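Local coordinates for protein vanadium-dependent bromoperoxidase (Corallina officinalis, PDB 1QHB) that catalyses the vanadate-dependent bromination of organic substrates with hydrogen peroxide and bromide, working as a calcium-stabilised homododecamer, at residues A[200-203]-A[204-208]; A[235-239]-A[240-244]; A[316-319]-A[320-324]. All coordinates share one frame; numbering follows the deposited sequence.

Contact 1 stands apart: its centre lies about 35 Å from that of contact 2 and about 39 Å from that of contact 3, with nearest atoms about 21 and 23 Å away. It sits at the surface, where copies of the subunit meet. Contacts 2 and 3 are buried neighbours with centres about 12 Å apart. Leu-237 CD1 packs on Ile-320 CG2 at 3.9 Å, and Ile-241 also rests on Ile-320. Contact 2 comes nearest to the active site: the side chain of Ile-241 is about 10 Å from that of His-485 and about 11 Å from that of Arg-545, both in the vanadate-binding site.

Contact 1: residues A[200-203]-A[204-208]; sequences TPAK and LGDPP
Lys-203 to Asp-206 form a type II beta turn, in which Asp-206 N donates to Lys-203 O at 2.9 Å and the chain reverses over Leu-204 and Gly-205. The carboxylate of Asp-206 closes a second bond over the same pair of residues: Lys-203 N reaches Asp-206 OD2 at 2.8 Å, almost straight at 169°. The N-H comes from above the carboxylate plane, about 55° out of it. Asp-206 CG lies anti to its carbonyl carbon, chi1 -71°, which swings the carboxylate back across the turn to this N-H. Backbone and side chain of Asp-206 thus grip both the N-H and the C=O of Lys-203. Alongside, the methyl CB of Ala-202 lies 3.7 Å from Asp-206 OD2.

The turn belongs to the linker between helices 196-199 and 208-213, and Pro-207 takes the N-cap position of the second helix just beyond it. Ala-202 and Asp-206 both also touch Ile-211 on that helix. Gly-205 occupies the third position of the turn with a positive phi of 108°, where a CB would be jammed against the carbonyl oxygen of Leu-204. The side chain of Lys-203 leaves the turn as an extended chain, its amino end leading away from Asp-206. Leu-204, at the outer corner, carries its isobutyl group away from 200-203 and into the subunit interface: it packs on Lys-203 of one neighbouring subunit and on Leu-204 of another, whose leucine also meets Ala-202.

Contact 2: residues A[235-239]-A[240-244]; sequences PYLSQ and FIIVG
Ser-238 and Phe-240 meet obliquely, the hydroxyl OG lying 3.6 Å from ring atom CD2. OG stands anti to the serine N, chi1 169°, and from there it accepts a bond from Phe-240 N at 3.2 Å, an ST turn in the loop between helix 208-213 and strand 251-253; its stronger polar partner is Glu-533 O on helix 530-548. The benzyl group packs against helix 337-349, on Ala-342, Ile-345 and Leu-346. Without the hydroxyl, as with an alanine here, Phe-240 N would probably lose this acceptor and Glu-533 O the serine as a partner.

One residue on, the Gln-239 and Val-243 side chains cross obliquely, with OE1 at 3.7 Å from CG1; the glutamine chain bends at chi2 (-62°), and OE1 accepts from Phe-510 N. Val-243 CG2 presses closer, 3.3 Å from Gln-239 O. Leu-237 touches two isoleucines loosely, CD2 to Ile-241 CG2 and CD1 to Ile-242 CG2, each at 4.3 Å.

The backbone N-H groups fold back on preceding carbonyls. Ser-238 O accepts from Ile-241 N, and Gln-239 O takes two donors: Val-243 N nearly along the C=O axis at 2.9 Å, and Ile-242 N from above the carbonyl plane at 3.2 Å. Many polar groups are thus met by the loop's own N-H groups and by residues such as Glu-533, Asn-540, Gln-280 and Phe-510, while Leu-237, Phe-240, Ile-241 and Ile-242 are buried.

Contact 3: residues A[316-319]-A[320-324]; sequences GARL and IRTIR
At the link from strand 313-318, an outer strand of a three-stranded antiparallel sheet, to helix 323-332, the side chains of Arg-318 and Arg-321 lie across one another. Arg-318 leaves the weakly bonded strand end with CG between its backbone N and carbonyl carbon, chi1 68°, and then runs extended to NE, which carries its guanidinium alongside Arg-321 to the N-cap residue Thr-322. The aliphatic part of Arg-321 covers one face of that group: CD sits 3.8 Å above the plane, offset toward the rim, and CB is 3.8 Å from Arg-318 NE. The two side chains cross at about a right angle, and their guanidinium planes are turned 56° apart. Methylene lies against cation here, while the nearest charged nitrogens, Arg-318 NH1 and Arg-321 NE, stay 5.0 Å apart.

Thr-322 OG1 reaches Asp-325 N in a weak bond, and it lies near the plane of the Arg-318 guanidinium, at the edge, 3.6 Å from NH2. Asp-325 ties the connection together: its OD2 forms a salt bridge with Arg-318 NE and accepts from Arg-321 N, so one carboxylate oxygen holds the strand-end arginine and the backbone just ahead of the helix. That anion probably eases the closeness of the two arginines. The guanidinium of Arg-321 has its own partner, donating through NH1 to Glu-516 O. Leu-319 packs on Val-512 of strand 510-512, and Ile-320 on Trp-329 of the helix. A water bridges the 319-322 loop, donating to Leu-319 O at 2.8 Å and accepting from Arg-321 NH1 at 3.0 Å, in the plane of that guanidinium and at its edge.

Contact 1: residues A[200-203]-A[204-208]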
# COMPACT_ATOMS: atom_id res chain seq x y z
N THR A 200 -6.32 -51.93 -31.36
CA THR A 200 -5.92 -52.25 -29.98
C THR A 200 -6.23 -51.06 -29.08
O THR A 200 -5.97 -49.93 -29.48
CB THR A 200 -4.38 -52.42 -29.97
OG1 THR A 200 -4.10 -53.46 -30.91
CG2 THR A 200 -3.78 -52.80 -28.64
N PRO A 201 -6.77 -51.28 -27.90
CA PRO A 201 -7.12 -50.21 -27.00
C PRO A 201 -5.91 -49.64 -26.29
O PRO A 201 -4.80 -50.14 -26.35
CB PRO A 201 -8.03 -50.84 -25.96
CG PRO A 201 -7.75 -52.32 -26.03
CD PRO A 201 -7.15 -52.62 -27.37
N ALA A 202 -6.11 -48.47 -25.69
CA ALA A 202 -5.02 -47.83 -24.94
C ALA A 202 -4.65 -48.81 -23.81
O ALA A 202 -5.48 -49.64 -23.45
CB ALA A 202 -5.51 -46.51 -24.33
N LYS A 203 -3.49 -48.64 -23.20
CA LYS A 203 -3.13 -49.48 -22.05
C LYS A 203 -3.05 -48.66 -20.76
O LYS A 203 -2.73 -47.48 -20.83
CB LYS A 203 -1.77 -50.16 -22.27
CG LYS A 203 -1.72 -51.24 -23.32
CD LYS A 203 -0.67 -52.29 -22.98
CE LYS A 203 -0.70 -53.40 -24.01
NZ LYS A 203 0.40 -54.38 -23.83
N LEU A 204 -3.36 -49.21 -19.60
CA LEU A 204 -3.27 -48.50 -18.32
C LEU A 204 -1.88 -47.90 -18.26
O LEU A 204 -0.93 -48.61 -18.58
CB LEU A 204 -3.42 -49.44 -17.15
CG LEU A 204 -3.66 -48.88 -15.76
CD1 LEU A 204 -4.95 -48.07 -15.67
CD2 LEU A 204 -3.76 -50.08 -14.81
N GLY A 205 -1.67 -46.65 -17.88
CA GLY A 205 -0.28 -46.19 -17.89
C GLY A 205 -0.07 -45.22 -19.05
O GLY A 205 0.85 -44.43 -18.98
N ASP A 206 -0.93 -45.29 -20.08
CA ASP A 206 -0.73 -44.33 -21.16
C ASP A 206 -1.16 -42.93 -20.66
O ASP A 206 -2.08 -42.75 -19.87
CB ASP A 206 -1.57 -44.72 -22.38
CG ASP A 206 -1.10 -45.93 -23.10
OD1 ASP A 206 0.08 -46.32 -22.97
OD2 ASP A 206 -1.87 -46.51 -23.88
N PRO A 207 -0.58 -41.91 -21.26
CA PRO A 207 -0.96 -40.54 -20.97
C PRO A 207 -2.45 -40.34 -21.20
O PRO A 207 -3.04 -40.69 -22.23
CB PRO A 207 -0.17 -39.71 -21.96
CG PRO A 207 0.84 -40.59 -22.59
CD PRO A 207 0.46 -42.02 -22.32
N PRO A 208 -3.11 -39.67 -20.27
CA PRO A 208 -4.53 -39.41 -20.35
C PRO A 208 -4.92 -38.73 -21.65
O PRO A 208 -6.01 -39.05 -22.16
CB PRO A 208 -4.87 -38.56 -19.15
CG PRO A 208 -3.77 -38.84 -18.18
CD PRO A 208 -2.56 -39.26 -18.95

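Contact 2: residues A[235-239]-A[240-244]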
# COMPACT_ATOMS: atom_id res chain seq x y z
N PRO A 235 -25.90 -37.56 -41.11
CA PRO A 235 -25.05 -37.25 -42.25
C PRO A 235 -23.70 -36.69 -41.84
O PRO A 235 -23.55 -36.09 -40.77
CB PRO A 235 -25.85 -36.28 -43.09
CG PRO A 235 -27.24 -36.36 -42.57
CD PRO A 235 -27.16 -36.79 -41.14
N TYR A 236 -22.75 -36.84 -42.75
CA TYR A 236 -21.38 -36.42 -42.51
C TYR A 236 -21.34 -34.91 -42.29
O TYR A 236 -20.64 -34.43 -41.42
CB TYR A 236 -20.55 -36.81 -43.76
CG TYR A 236 -19.09 -36.54 -43.46
CD1 TYR A 236 -18.61 -35.24 -43.51
CD2 TYR A 236 -18.22 -37.54 -43.10
CE1 TYR A 236 -17.30 -34.94 -43.20
CE2 TYR A 236 -16.88 -37.25 -42.81
CZ TYR A 236 -16.45 -35.96 -42.83
OH TYR A 236 -15.16 -35.62 -42.52
N LEU A 237 -21.97 -34.16 -43.22
CA LEU A 237 -21.94 -32.72 -43.20
C LEU A 237 -23.02 -32.11 -42.31
O LEU A 237 -24.19 -32.49 -42.22
CB LEU A 237 -22.09 -32.12 -44.60
CG LEU A 237 -20.96 -32.45 -45.58
CD1 LEU A 237 -21.38 -32.11 -46.99
CD2 LEU A 237 -19.67 -31.72 -45.26
N SER A 238 -22.53 -31.10 -41.56
CA SER A 238 -23.39 -30.40 -40.64
C SER A 238 -24.47 -29.78 -41.48
O SER A 238 -24.16 -29.20 -42.55
CB SER A 238 -22.54 -29.29 -39.94
OG SER A 238 -23.43 -28.43 -39.21
N GLN A 239 -25.70 -29.67 -40.96
CA GLN A 239 -26.74 -28.98 -41.71
C GLN A 239 -26.32 -27.55 -41.99
O GLN A 239 -26.70 -26.92 -42.99
CB GLN A 239 -28.06 -28.91 -40.88
CG GLN A 239 -28.64 -30.30 -40.57
CD GLN A 239 -29.01 -31.00 -41.89
OE1 GLN A 239 -29.89 -30.53 -42.63
NE2 GLN A 239 -28.26 -32.06 -42.14
N PHE A 240 -25.55 -26.93 -41.11
CA PHE A 240 -25.20 -25.52 -41.19
C PHE A 240 -24.24 -25.13 -42.30
O PHE A 240 -24.07 -23.90 -42.53
CB PHE A 240 -24.62 -25.07 -39.82
CG PHE A 240 -25.65 -25.17 -38.70
CD1 PHE A 240 -26.89 -24.59 -38.79
CD2 PHE A 240 -25.34 -25.86 -37.55
CE1 PHE A 240 -27.79 -24.67 -37.74
CE2 PHE A 240 -26.25 -25.97 -36.51
CZ PHE A 240 -27.47 -25.38 -36.60
N ILE A 241 -23.62 -26.10 -42.96
CA ILE A 241 -22.74 -25.80 -44.09
C ILE A 241 -23.39 -26.14 -45.43
O ILE A 241 -22.76 -25.88 -46.47
CB ILE A 241 -21.37 -26.46 -43.89
CG1 ILE A 241 -20.22 -25.66 -44.55
CG2 ILE A 241 -21.30 -27.93 -44.21
CD1 ILE A 241 -18.89 -26.20 -44.24
N ILE A 242 -24.64 -26.58 -45.46
CA ILE A 242 -25.34 -26.87 -46.69
C ILE A 242 -26.73 -26.25 -46.75
O ILE A 242 -27.17 -25.97 -47.87
CB ILE A 242 -25.57 -28.36 -46.99
CG1 ILE A 242 -26.22 -29.09 -45.81
CG2 ILE A 242 -24.28 -29.01 -47.45
CD1 ILE A 242 -26.54 -30.54 -46.13
N VAL A 243 -27.50 -26.05 -45.69
CA VAL A 243 -28.83 -25.51 -45.89
C VAL A 243 -28.81 -23.98 -45.81
O VAL A 243 -27.91 -23.36 -45.22
CB VAL A 243 -29.85 -25.98 -44.83
CG1 VAL A 243 -29.81 -27.49 -44.71
CG2 VAL A 243 -29.53 -25.35 -43.47
N GLY A 244 -29.93 -23.46 -46.29
CA GLY A 244 -30.25 -22.05 -46.14
C GLY A 244 -31.13 -21.88 -44.88
O GLY A 244 -31.33 -22.79 -44.06

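Contact 3: residues A[316-319]-A[320-324]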
# COMPACT_ATOMS: atom_id res chain seq x y z
N GLY A 316 -18.83 -21.80 -62.21
CA GLY A 316 -19.97 -22.01 -61.34
C GLY A 316 -19.58 -22.32 -59.89
O GLY A 316 -18.54 -21.95 -59.35
N ALA A 317 -20.51 -23.00 -59.23
CA ALA A 317 -20.40 -23.35 -57.82
C ALA A 317 -21.37 -24.48 -57.48
O ALA A 317 -22.42 -24.51 -58.08
CB ALA A 317 -20.82 -22.07 -57.06
N ARG A 318 -21.13 -25.26 -56.43
CA ARG A 318 -22.13 -26.27 -56.09
C ARG A 318 -22.14 -26.49 -54.59
O ARG A 318 -21.18 -26.10 -53.87
CB ARG A 318 -21.79 -27.51 -56.92
CG ARG A 318 -20.47 -28.14 -56.44
CD ARG A 318 -20.09 -29.31 -57.35
NE ARG A 318 -18.91 -30.00 -56.89
CZ ARG A 318 -18.23 -30.90 -57.56
NH1 ARG A 318 -18.67 -31.24 -58.78
NH2 ARG A 318 -17.18 -31.50 -57.01
N LEU A 319 -23.24 -27.07 -54.10
CA LEU A 319 -23.30 -27.44 -52.67
C LEU A 319 -22.15 -28.39 -52.43
O LEU A 319 -21.87 -29.17 -53.35
CB LEU A 319 -24.65 -28.11 -52.35
CG LEU A 319 -25.82 -27.13 -52.46
CD1 LEU A 319 -27.14 -27.90 -52.39
CD2 LEU A 319 -25.78 -26.02 -51.40
N ILE A 320 -21.50 -28.38 -51.28
CA ILE A 320 -20.41 -29.31 -51.05
C ILE A 320 -20.81 -30.73 -51.43
O ILE A 320 -21.68 -31.38 -50.85
CB ILE A 320 -19.86 -29.24 -49.60
CG1 ILE A 320 -19.21 -27.83 -49.41
CG2 ILE A 320 -18.84 -30.33 -49.35
CD1 ILE A 320 -19.05 -27.55 -47.90
N ARG A 321 -20.00 -31.37 -52.28
CA ARG A 321 -20.26 -32.72 -52.78
C ARG A 321 -19.20 -33.75 -52.51
O ARG A 321 -19.43 -34.90 -52.13
CB ARG A 321 -20.31 -32.48 -54.33
CG ARG A 321 -21.32 -33.31 -55.03
CD ARG A 321 -21.61 -32.89 -56.48
NE ARG A 321 -22.50 -33.95 -56.98
CZ ARG A 321 -23.81 -33.98 -56.68
NH1 ARG A 321 -24.51 -33.04 -56.01
NH2 ARG A 321 -24.46 -35.05 -57.17
N THR A 322 -17.94 -33.36 -52.80
CA THR A 322 -16.84 -34.28 -52.63
C THR A 322 -15.95 -33.85 -51.46
O THR A 322 -16.01 -32.71 -51.01
CB THR A 322 -15.95 -34.36 -53.88
OG1 THR A 322 -15.54 -33.03 -54.24
CG2 THR A 322 -16.73 -34.84 -55.12
N ILE A 323 -15.10 -34.78 -51.03
CA ILE A 323 -14.07 -34.47 -50.04
C ILE A 323 -13.26 -33.27 -50.50
O ILE A 323 -13.02 -32.36 -49.70
CB ILE A 323 -13.20 -35.71 -49.84
CG1 ILE A 323 -14.06 -36.71 -49.02
CG2 ILE A 323 -11.89 -35.41 -49.13
CD1 ILE A 323 -13.36 -38.01 -48.78
N ARG A 324 -12.98 -33.14 -51.80
CA ARG A 324 -12.18 -32.04 -52.33
C ARG A 324 -12.91 -30.74 -52.08
O ARG A 324 -12.25 -29.72 -51.74
CB ARG A 324 -11.88 -32.24 -53.82
CG ARG A 324 -10.84 -31.26 -54.38
CD ARG A 324 -10.47 -31.53 -55.85
NE ARG A 324 -9.87 -32.87 -56.06
CZ ARG A 324 -8.61 -33.16 -55.78
NH1 ARG A 324 -7.78 -32.23 -55.28
NH2 ARG A 324 -8.12 -34.39 -55.98
O HOH W 1 -23.62 -30.33 -55.24